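Local structure of D-aminoacyl-tRNA deacylase (Archaeoglobus fulgidus, 1YQE) at residues N19-E31 with L40-K52. The protein probably hydrolyses D-aminoacyl-tRNAs to free tRNA and D-amino acids, as a zinc-dependent deacylase that counters the toxicity of mischarged tRNA. Residues are numbered along the deposited sequence; the frame is centred on the assembly and turned at random.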
loop_
_atom_site.group_PDB
_atom_site.type_symbol
_atom_site.label_atom_id
_atom_site.label_comp_id
_atom_site.label_asym_id
_atom_site.label_seq_id
_atom_site.Cartn_x
_atom_site.Cartn_y
_atom_site.Cartn_z
ATOM N N ASN A 19 9.823 9.647 -12.225
ATOM C CA ASN A 19 9.220 9.316 -13.512
ATOM C C ASN A 19 7.708 9.188 -13.374
ATOM O O ASN A 19 6.963 9.559 -14.284
ATOM C CB ASN A 19 9.808 8.025 -14.082
ATOM C CG ASN A 19 11.225 8.208 -14.593
ATOM O OD1 ASN A 19 11.559 9.246 -15.168
ATOM N ND2 ASN A 19 12.062 7.200 -14.396
ATOM N N ILE A 20 7.258 8.662 -12.239
ATOM C CA ILE A 20 5.829 8.520 -11.996
ATOM C C ILE A 20 5.264 9.930 -11.923
ATOM O O ILE A 20 4.225 10.228 -12.515
ATOM C CB ILE A 20 5.542 7.770 -10.658
ATOM C CG1 ILE A 20 5.971 6.302 -10.788
ATOM C CG2 ILE A 20 4.052 7.878 -10.300
ATOM C CD1 ILE A 20 5.926 5.514 -9.493
ATOM N N LYS A 21 5.975 10.799 -11.213
ATOM C CA LYS A 21 5.558 12.188 -11.063
ATOM C C LYS A 21 5.412 12.877 -12.415
ATOM O O LYS A 21 4.394 13.515 -12.683
ATOM C CB LYS A 21 6.569 12.969 -10.223
ATOM C CG LYS A 21 6.147 14.408 -9.986
ATOM C CD LYS A 21 7.290 15.265 -9.468
ATOM C CE LYS A 21 8.352 15.478 -10.536
ATOM N NZ LYS A 21 9.456 16.341 -10.040
ATOM N N ASP A 22 6.433 12.756 -13.262
ATOM C CA ASP A 22 6.388 13.383 -14.581
ATOM C C ASP A 22 5.157 12.966 -15.380
ATOM O O ASP A 22 4.567 13.780 -16.089
ATOM C CB ASP A 22 7.651 13.058 -15.385
ATOM C CG ASP A 22 8.894 13.715 -14.813
ATOM O OD1 ASP A 22 8.812 14.892 -14.403
ATOM O OD2 ASP A 22 9.956 13.060 -14.787
ATOM N N ASN A 23 4.769 11.699 -15.273
ATOM C CA ASN A 23 3.602 11.210 -16.000
ATOM C C ASN A 23 2.304 11.747 -15.403
ATOM O O ASN A 23 1.381 12.116 -16.131
ATOM C CB ASN A 23 3.597 9.680 -16.014
ATOM C CG ASN A 23 4.643 9.106 -16.955
ATOM O OD1 ASN A 23 4.536 9.244 -18.177
ATOM N ND2 ASN A 23 5.663 8.470 -16.394
ATOM N N LEU A 24 2.246 11.798 -14.075
ATOM C CA LEU A 24 1.077 12.301 -13.356
ATOM C C LEU A 24 0.843 13.778 -13.685
ATOM O O LEU A 24 -0.296 14.250 -13.712
ATOM C CB LEU A 24 1.294 12.137 -11.845
ATOM C CG LEU A 24 0.480 11.139 -11.003
ATOM C CD1 LEU A 24 0.105 9.912 -11.803
ATOM C CD2 LEU A 24 1.296 10.753 -9.777
ATOM N N LEU A 25 1.929 14.499 -13.942
ATOM C CA LEU A 25 1.862 15.922 -14.256
ATOM C C LEU A 25 1.183 16.247 -15.585
ATOM O O LEU A 25 0.762 17.380 -15.802
ATOM C CB LEU A 25 3.271 16.518 -14.251
ATOM C CG LEU A 25 3.938 16.667 -12.882
ATOM C CD1 LEU A 25 5.420 16.991 -13.062
ATOM C CD2 LEU A 25 3.227 17.755 -12.087
ATOM N N THR A 26 1.078 15.265 -16.476
ATOM C CA THR A 26 0.439 15.501 -17.767
ATOM C C THR A 26 -1.052 15.185 -17.735
ATOM O O THR A 26 -1.777 15.478 -18.687
ATOM C CB THR A 26 1.083 14.654 -18.874
ATOM O OG1 THR A 26 0.874 13.266 -18.593
ATOM C CG2 THR A 26 2.573 14.931 -18.954
ATOM N N PHE A 27 -1.507 14.601 -16.631
ATOM C CA PHE A 27 -2.909 14.221 -16.482
ATOM C C PHE A 27 -3.844 15.363 -16.108
ATOM O O PHE A 27 -5.063 15.207 -16.144
ATOM C CB PHE A 27 -3.034 13.106 -15.442
ATOM C CG PHE A 27 -2.325 11.834 -15.824
ATOM C CD1 PHE A 27 -2.161 10.814 -14.896
ATOM C CD2 PHE A 27 -1.832 11.651 -17.114
ATOM C CE1 PHE A 27 -1.519 9.633 -15.244
ATOM C CE2 PHE A 27 -1.188 10.470 -17.471
ATOM C CZ PHE A 27 -1.031 9.460 -16.536
ATOM N N ALA A 28 -3.278 16.508 -15.748
ATOM C CA ALA A 28 -4.084 17.664 -15.369
ATOM C C ALA A 28 -3.268 18.951 -15.450
ATOM O O ALA A 28 -2.054 18.917 -15.638
ATOM C CB ALA A 28 -4.629 17.481 -13.958
ATOM N N ASP A 29 -3.950 20.082 -15.306
ATOM C CA ASP A 29 -3.299 21.384 -15.359
ATOM C C ASP A 29 -2.751 21.704 -13.975
ATOM O O ASP A 29 -3.487 22.147 -13.097
ATOM C CB ASP A 29 -4.308 22.453 -15.786
ATOM C CG ASP A 29 -3.651 23.781 -16.120
ATOM O OD1 ASP A 29 -4.389 24.756 -16.384
ATOM O OD2 ASP A 29 -2.402 23.852 -16.127
ATOM N N PHE A 30 -1.458 21.473 -13.780
ATOM C CA PHE A 30 -0.846 21.726 -12.482
ATOM C C PHE A 30 -0.124 23.060 -12.367
ATOM O O PHE A 30 0.302 23.644 -13.358
ATOM C CB PHE A 30 0.134 20.603 -12.117
ATOM C CG PHE A 30 -0.533 19.316 -11.717
ATOM C CD1 PHE A 30 -0.940 18.395 -12.679
ATOM C CD2 PHE A 30 -0.759 19.029 -10.373
ATOM C CE1 PHE A 30 -1.563 17.204 -12.311
ATOM C CE2 PHE A 30 -1.382 17.841 -9.991
ATOM C CZ PHE A 30 -1.784 16.924 -10.963
ATOM N N GLU A 31 -0.003 23.527 -11.130
ATOM C CA GLU A 31 0.683 24.771 -10.812
ATOM C C GLU A 31 1.607 24.465 -9.639
ATOM O O GLU A 31 1.145 24.107 -8.553
ATOM C CB GLU A 31 -0.324 25.848 -10.414
ATOM C CG GLU A 31 0.312 27.173 -10.039
ATOM C CD GLU A 31 -0.717 28.237 -9.720
ATOM O OE1 GLU A 31 -1.509 28.038 -8.773
ATOM O OE2 GLU A 31 -0.733 29.274 -10.420
ATOM N N LEU A 40 5.068 21.562 -4.047
ATOM C CA LEU A 40 3.700 21.114 -4.257
ATOM C C LEU A 40 3.207 21.424 -5.661
ATOM O O LEU A 40 3.512 22.477 -6.215
ATOM C CB LEU A 40 2.767 21.782 -3.246
ATOM C CG LEU A 40 3.137 21.716 -1.765
ATOM C CD1 LEU A 40 2.102 22.496 -0.964
ATOM C CD2 LEU A 40 3.205 20.266 -1.296
ATOM N N TYR A 41 2.449 20.495 -6.232
ATOM C CA TYR A 41 1.879 20.673 -7.558
ATOM C C TYR A 41 0.378 20.563 -7.360
ATOM O O TYR A 41 -0.123 19.522 -6.930
ATOM C CB TYR A 41 2.378 19.590 -8.519
ATOM C CG TYR A 41 3.885 19.546 -8.657
ATOM C CD1 TYR A 41 4.675 18.911 -7.697
ATOM C CD2 TYR A 41 4.527 20.163 -9.730
ATOM C CE1 TYR A 41 6.065 18.891 -7.801
ATOM C CE2 TYR A 41 5.918 20.150 -9.845
ATOM C CZ TYR A 41 6.679 19.513 -8.876
ATOM O OH TYR A 41 8.054 19.493 -8.976
ATOM N N LEU A 42 -0.338 21.640 -7.667
ATOM C CA LEU A 42 -1.779 21.673 -7.473
ATOM C C LEU A 42 -2.605 21.688 -8.751
ATOM O O LEU A 42 -2.194 22.235 -9.774
ATOM C CB LEU A 42 -2.149 22.896 -6.636
ATOM C CG LEU A 42 -1.326 23.116 -5.367
ATOM C CD1 LEU A 42 -1.615 24.499 -4.802
ATOM C CD2 LEU A 42 -1.650 22.030 -4.360
ATOM N N SER A 43 -3.785 21.085 -8.659
ATOM C CA SER A 43 -4.734 21.017 -9.759
ATOM C C SER A 43 -6.087 20.765 -9.111
ATOM O O SER A 43 -6.164 20.570 -7.897
ATOM C CB SER A 43 -4.384 19.871 -10.713
ATOM O OG SER A 43 -4.598 18.611 -10.108
ATOM N N ASP A 44 -7.151 20.772 -9.905
ATOM C CA ASP A 44 -8.485 20.533 -9.367
ATOM C C ASP A 44 -8.832 19.047 -9.398
ATOM O O ASP A 44 -9.941 18.653 -9.044
ATOM C CB ASP A 44 -9.529 21.319 -10.162
ATOM C CG ASP A 44 -9.444 21.061 -11.649
ATOM O OD1 ASP A 44 -9.348 19.880 -12.046
ATOM O OD2 ASP A 44 -9.480 22.038 -12.425
ATOM N N GLU A 45 -7.877 18.227 -9.827
ATOM C CA GLU A 45 -8.081 16.786 -9.910
ATOM C C GLU A 45 -7.472 16.125 -8.673
ATOM O O GLU A 45 -8.179 15.544 -7.851
ATOM C CB GLU A 45 -7.414 16.243 -11.178
ATOM C CG GLU A 45 -7.811 14.821 -11.547
ATOM C CD GLU A 45 -9.265 14.711 -11.973
ATOM O OE1 GLU A 45 -9.721 13.577 -12.236
ATOM O OE2 GLU A 45 -9.950 15.756 -12.049
ATOM N N PHE A 46 -6.153 16.218 -8.552
ATOM C CA PHE A 46 -5.451 15.647 -7.410
ATOM C C PHE A 46 -4.195 16.466 -7.125
ATOM O O PHE A 46 -3.860 17.375 -7.878
ATOM C CB PHE A 46 -5.106 14.175 -7.681
ATOM C CG PHE A 46 -4.195 13.961 -8.853
ATOM C CD1 PHE A 46 -2.819 13.852 -8.671
ATOM C CD2 PHE A 46 -4.709 13.864 -10.144
ATOM C CE1 PHE A 46 -1.967 13.647 -9.756
ATOM C CE2 PHE A 46 -3.868 13.660 -11.235
ATOM C CZ PHE A 46 -2.491 13.550 -11.042
ATOM N N TYR A 47 -3.510 16.141 -6.032
ATOM C CA TYR A 47 -2.305 16.855 -5.625
ATOM C C TYR A 47 -1.063 15.981 -5.732
ATOM O O TYR A 47 -1.156 14.755 -5.737
ATOM C CB TYR A 47 -2.430 17.302 -4.170
ATOM C CG TYR A 47 -3.481 18.350 -3.895
ATOM C CD1 TYR A 47 -4.041 18.476 -2.625
ATOM C CD2 TYR A 47 -3.879 19.254 -4.882
ATOM C CE1 TYR A 47 -4.964 19.473 -2.341
ATOM C CE2 TYR A 47 -4.803 20.260 -4.603
ATOM C CZ TYR A 47 -5.338 20.362 -3.330
ATOM O OH TYR A 47 -6.243 21.357 -3.041
ATOM N N ILE A 48 0.096 16.629 -5.813
ATOM C CA ILE A 48 1.380 15.937 -5.865
ATOM C C ILE A 48 2.326 16.713 -4.954
ATOM O O ILE A 48 2.345 17.946 -4.971
ATOM C CB ILE A 48 1.998 15.918 -7.281
ATOM C CG1 ILE A 48 1.088 15.173 -8.258
ATOM C CG2 ILE A 48 3.372 15.240 -7.228
ATOM C CD1 ILE A 48 1.606 15.160 -9.694
ATOM N N ALA A 49 3.103 15.999 -4.151
ATOM C CA ALA A 49 4.045 16.654 -3.255
ATOM C C ALA A 49 5.404 15.991 -3.375
ATOM O O ALA A 49 5.515 14.763 -3.374
ATOM C CB ALA A 49 3.550 16.587 -1.814
ATOM N N GLU A 50 6.436 16.818 -3.478
ATOM C CA GLU A 50 7.797 16.336 -3.600
ATOM C C GLU A 50 8.544 16.726 -2.330
ATOM O O GLU A 50 8.420 17.853 -1.848
ATOM C CB GLU A 50 8.449 16.972 -4.828
ATOM C CG GLU A 50 9.553 16.156 -5.455
ATOM C CD GLU A 50 9.833 16.572 -6.889
ATOM O OE1 GLU A 50 10.704 15.951 -7.529
ATOM O OE2 GLU A 50 9.179 17.519 -7.380
ATOM N N THR A 51 9.301 15.785 -1.781
ATOM C CA THR A 51 10.066 16.027 -0.566
ATOM C C THR A 51 11.484 15.510 -0.769
ATOM O O THR A 51 11.707 14.610 -1.576
ATOM C CB THR A 51 9.442 15.300 0.642
ATOM O OG1 THR A 51 10.206 15.585 1.819
ATOM C CG2 THR A 51 9.430 13.789 0.412
ATOM N N LYS A 52 12.439 16.085 -0.047
ATOM C CA LYS A 52 13.826 15.657 -0.162
ATOM C C LYS A 52 14.107 14.522 0.813
ATOM O O LYS A 52 15.185 13.938 0.810
ATOM C CB LYS A 52 14.780 16.831 0.101
ATOM C CG LYS A 52 14.794 17.873 -1.019
ATOM C CD LYS A 52 15.953 18.860 -0.882
ATOM C CE LYS A 52 15.744 19.827 0.276
ATOM N NZ LYS A 52 14.576 20.720 0.042
HETATM O O HOH W 1 -6.220 21.938 -12.663
#
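Phe30 and Phe46 form an edge-to-face pair, the edge of Phe30 directed at the face of Phe46, with centroids 5.1 Å apart and planes at 68°. Phe30 CZ lies off centre, toward the rim of the Phe46 ring. One face of Phe30 is covered by Ser43, whose CB makes a CH-pi contact 3.7 Å from the ring centroid. With chi1 at 69°, Ser43 OG sits between its own backbone N and carbonyl carbon, and from there it gives a hydrogen bond to a lone pair of Phe46 O, closing the turn between them.

Apolar contacts continue through Leu24 and Leu25: Leu24 CG meets Phe46 CE1, and Ile48 CD1 reaches both Leu24 CB, at 3.7 Å, and Leu25 CD2, which also leans on Tyr41 CD2. This is alpha/beta layering at the margin of a mixed sheet. Residues 19-24 of helix 15-24 run roughly antiparallel to strand 47-51 (149°, segment axes 10.2 Å apart), and the chain then returns as edge strand 31-35, where Glu31 and Leu42 form an antiparallel hydrogen-bonded pair.

Among the charged groups, Lys21 crosses Glu50 at about a right angle, its chain bent at chi3, and NZ lies between the carboxylate oxygens, 2.8 Å from Glu50 OE1 and 2.9 Å from Glu50 OE2, in a salt bridge with weak hydrogen bonds. Tyr41 OH donates to Glu50 OE2, while Gln18 bonds to both Glu50 OE1 and Lys21 NZ.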